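Side-chain contact in N-acylethanolamine-hydrolyzing acid amidase subunit beta (Caenorhabditis elegans, PDB 6DY3), which probably hydrolyses fatty acid ethanolamides such as N-palmitoylethanolamine to ethanolamine and free fatty acids, as the nucleophile-bearing subunit of an Ntn-type amidase: residues Lys168-Asp172 with Asp173-Thr177. Sequence-based numbering, arbitrary orientation.
Sequences KKQGD and DRRIT
D172 is the N-cap of helix 173-185, and its carboxylate holds R174 by both main chain and side chain. The short helix 166-170 ends just before it. The contact is a tight turn between two consecutive helices of this Ntn-hydrolase subunit, with an N-cap at the second.

Capping comes first. D172 OD1 accepts from R174 N at 3.0 Å, a donor lying well above the carboxylate plane. The helix then starts with the backbone bond from I176 N to D172 O, 2.9 Å.

The salt bridge uses the same carboxylate. R174 meets it side-on, with NE on OD1 and NH2 on OD2. The bond from R174 NE to the syn lone pair of D172 OD1 is long, 3.3 Å, but nearly straight at 171°. R174 NH2 is 3.0 Å from D172 OD2. The two flat groups are twisted 31° apart. A bend at chi3 (-58°) folds the R174 chain back to the cap. OD2 also accepts from T162 OG1. On the arginine, NH1 pairs with D20 and NH2 bonds N163 OD1. N163 is probably important for activity, and the R174 side chain lies about 5 Å from that of C1, the probable nucleophile. Together with D20 and N163, the D172 carboxylate holds the R174 guanidinium near the probable catalytic centre, consistent with a role in positioning it.

Packing and water join the other flank. K169 CE sits over one face of the R175 guanidinium, 3.5 Å from R175 CZ. The lysine chain is extended, and its NZ goes to E161 while R175 NE goes to V160 O. The E161 carboxylate probably offsets part of the positive charge of the pair. I176 CD1 packs against Q170 O. A water at the R175 guanidinium edge, in its plane, accepts from R175 NH1 at 2.7 Å and donates to K169 O.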
ATOM      1  N   LYS B 168      16.578 -14.315  -4.062  1.00 39.00           N
ATOM      2  CA  LYS B 168      15.191 -14.575  -3.694  1.00 41.44           C
ATOM      3  C   LYS B 168      14.228 -13.879  -4.647  1.00 41.23           C
ATOM      4  O   LYS B 168      13.142 -14.401  -4.919  1.00 44.76           O
ATOM      5  CB  LYS B 168      14.939 -14.134  -2.251  1.00 41.90           C
ATOM      6  CG  LYS B 168      13.571 -14.529  -1.713  1.00 42.87           C
ATOM      7  CD  LYS B 168      13.522 -16.008  -1.382  1.00 47.87           C
ATOM      8  CE  LYS B 168      12.137 -16.444  -0.915  1.00 49.20           C
ATOM      9  NZ  LYS B 168      11.744 -15.812   0.374  1.00 49.51           N
ATOM     10  N   LYS B 169      14.602 -12.706  -5.156  1.00 38.39           N
ATOM     11  CA  LYS B 169      13.774 -12.026  -6.144  1.00 40.05           C
ATOM     12  C   LYS B 169      13.681 -12.837  -7.429  1.00 43.84           C
ATOM     13  O   LYS B 169      12.583 -13.116  -7.926  1.00 47.17           O
ATOM     14  CB  LYS B 169      14.339 -10.634  -6.416  1.00 42.39           C
ATOM     15  CG  LYS B 169      13.683  -9.881  -7.564  1.00 45.00           C
ATOM     16  CD  LYS B 169      14.275  -8.486  -7.706  1.00 45.15           C
ATOM     17  CE  LYS B 169      13.595  -7.694  -8.814  1.00 44.87           C
ATOM     18  NZ  LYS B 169      14.196  -6.340  -8.975  1.00 44.75           N
ATOM     19  N   GLN B 170      14.831 -13.232  -7.982  1.00 41.29           N
ATOM     20  CA  GLN B 170      14.845 -13.935  -9.261  1.00 40.36           C
ATOM     21  C   GLN B 170      14.134 -15.278  -9.191  1.00 41.60           C
ATOM     22  O   GLN B 170      13.706 -15.794 -10.228  1.00 47.45           O
ATOM     23  CB  GLN B 170      16.287 -14.134  -9.731  1.00 40.64           C
ATOM     24  CG  GLN B 170      17.080 -12.840  -9.830  1.00 42.17           C
ATOM     25  CD  GLN B 170      16.436 -11.837 -10.761  1.00 41.68           C
ATOM     26  OE1 GLN B 170      15.962 -12.191 -11.834  1.00 43.15           O
ATOM     27  NE2 GLN B 170      16.406 -10.581 -10.348  1.00 43.33           N
ATOM     28  N   GLY B 171      14.001 -15.856  -8.002  1.00 38.92           N
ATOM     29  CA  GLY B 171      13.307 -17.111  -7.817  1.00 39.71           C
ATOM     30  C   GLY B 171      11.888 -16.990  -7.302  1.00 42.24           C
ATOM     31  O   GLY B 171      11.291 -18.011  -6.944  1.00 43.05           O
ATOM     32  N   ASP B 172      11.333 -15.780  -7.239  1.00 46.40           N
ATOM     33  CA  ASP B 172       9.970 -15.588  -6.753  1.00 44.94           C
ATOM     34  C   ASP B 172       8.975 -16.041  -7.815  1.00 48.22           C
ATOM     35  O   ASP B 172       8.908 -15.463  -8.906  1.00 51.11           O
ATOM     36  CB  ASP B 172       9.742 -14.121  -6.389  1.00 40.99           C
ATOM     37  CG  ASP B 172       8.427 -13.894  -5.637  1.00 39.74           C
ATOM     38  OD1 ASP B 172       7.551 -14.775  -5.680  1.00 41.29           O
ATOM     39  OD2 ASP B 172       8.266 -12.831  -5.002  1.00 40.29           O
ATOM     40  N   ASP B 173       8.198 -17.076  -7.494  1.00 49.18           N
ATOM     41  CA  ASP B 173       7.262 -17.625  -8.466  1.00 54.89           C
ATOM     42  C   ASP B 173       6.180 -16.619  -8.838  1.00 50.02           C
ATOM     43  O   ASP B 173       5.669 -16.648  -9.965  1.00 51.79           O
ATOM     44  CB  ASP B 173       6.632 -18.902  -7.911  1.00 62.36           C
ATOM     45  CG  ASP B 173       6.544 -20.010  -8.941  1.00 70.59           C
ATOM     46  OD1 ASP B 173       6.691 -19.727 -10.153  1.00 73.47           O
ATOM     47  OD2 ASP B 173       6.334 -21.174  -8.535  1.00 74.22           O
ATOM     48  N   ARG B 174       5.797 -15.744  -7.905  1.00 40.33           N
ATOM     49  CA  ARG B 174       4.837 -14.691  -8.222  1.00 36.00           C
ATOM     50  C   ARG B 174       5.379 -13.764  -9.301  1.00 35.75           C
ATOM     51  O   ARG B 174       4.677 -13.426 -10.260  1.00 33.19           O
ATOM     52  CB  ARG B 174       4.495 -13.891  -6.967  1.00 33.18           C
ATOM     53  CG  ARG B 174       3.825 -14.701  -5.873  1.00 32.29           C
ATOM     54  CD  ARG B 174       3.686 -13.883  -4.599  1.00 30.26           C
ATOM     55  NE  ARG B 174       4.983 -13.420  -4.117  1.00 31.04           N
ATOM     56  CZ  ARG B 174       5.156 -12.609  -3.078  1.00 27.64           C
ATOM     57  NH1 ARG B 174       4.108 -12.160  -2.405  1.00 24.81           N
ATOM     58  NH2 ARG B 174       6.379 -12.243  -2.717  1.00 27.72           N
ATOM     59  N   ARG B 175       6.631 -13.329  -9.149  1.00 37.06           N
ATOM     60  CA  ARG B 175       7.215 -12.407 -10.116  1.00 38.53           C
ATOM     61  C   ARG B 175       7.464 -13.090 -11.454  1.00 37.24           C
ATOM     62  O   ARG B 175       7.196 -12.508 -12.511  1.00 36.87           O
ATOM     63  CB  ARG B 175       8.512 -11.826  -9.556  1.00 40.82           C
ATOM     64  CG  ARG B 175       9.087 -10.688 -10.377  1.00 39.80           C
ATOM     65  CD  ARG B 175      10.276 -10.039  -9.685  1.00 37.89           C
ATOM     66  NE  ARG B 175      10.819  -8.954 -10.490  1.00 37.17           N
ATOM     67  CZ  ARG B 175      11.715  -9.123 -11.455  1.00 43.13           C
ATOM     68  NH1 ARG B 175      12.181 -10.332 -11.738  1.00 44.24           N
ATOM     69  NH2 ARG B 175      12.149  -8.079 -12.142  1.00 49.76           N
ATOM     70  N   ILE B 176       7.964 -14.326 -11.431  1.00 35.03           N
ATOM     71  CA  ILE B 176       8.238 -15.047 -12.674  1.00 38.01           C
ATOM     72  C   ILE B 176       6.952 -15.259 -13.463  1.00 35.40           C
ATOM     73  O   ILE B 176       6.902 -15.038 -14.680  1.00 32.79           O
ATOM     74  CB  ILE B 176       8.939 -16.386 -12.374  1.00 40.55           C
ATOM     75  CG1 ILE B 176      10.289 -16.140 -11.692  1.00 42.58           C
ATOM     76  CG2 ILE B 176       9.124 -17.196 -13.655  1.00 37.93           C
ATOM     77  CD1 ILE B 176      10.890 -17.375 -11.065  1.00 43.16           C
ATOM     78  N   THR B 177       5.897 -15.712 -12.787  1.00 37.26           N
ATOM     79  CA  THR B 177       4.644 -15.996 -13.473  1.00 39.43           C
ATOM     80  C   THR B 177       4.057 -14.737 -14.095  1.00 39.41           C
ATOM     81  O   THR B 177       3.622 -14.747 -15.252  1.00 46.07           O
ATOM     82  CB  THR B 177       3.655 -16.627 -12.495  1.00 40.66           C
ATOM     83  OG1 THR B 177       4.195 -17.862 -12.009  1.00 43.65           O
ATOM     84  CG2 THR B 177       2.308 -16.878 -13.165  1.00 38.91           C
TER
HETATM   85  O   HOH W   1      11.739 -12.916 -11.042  1.00 35.20           O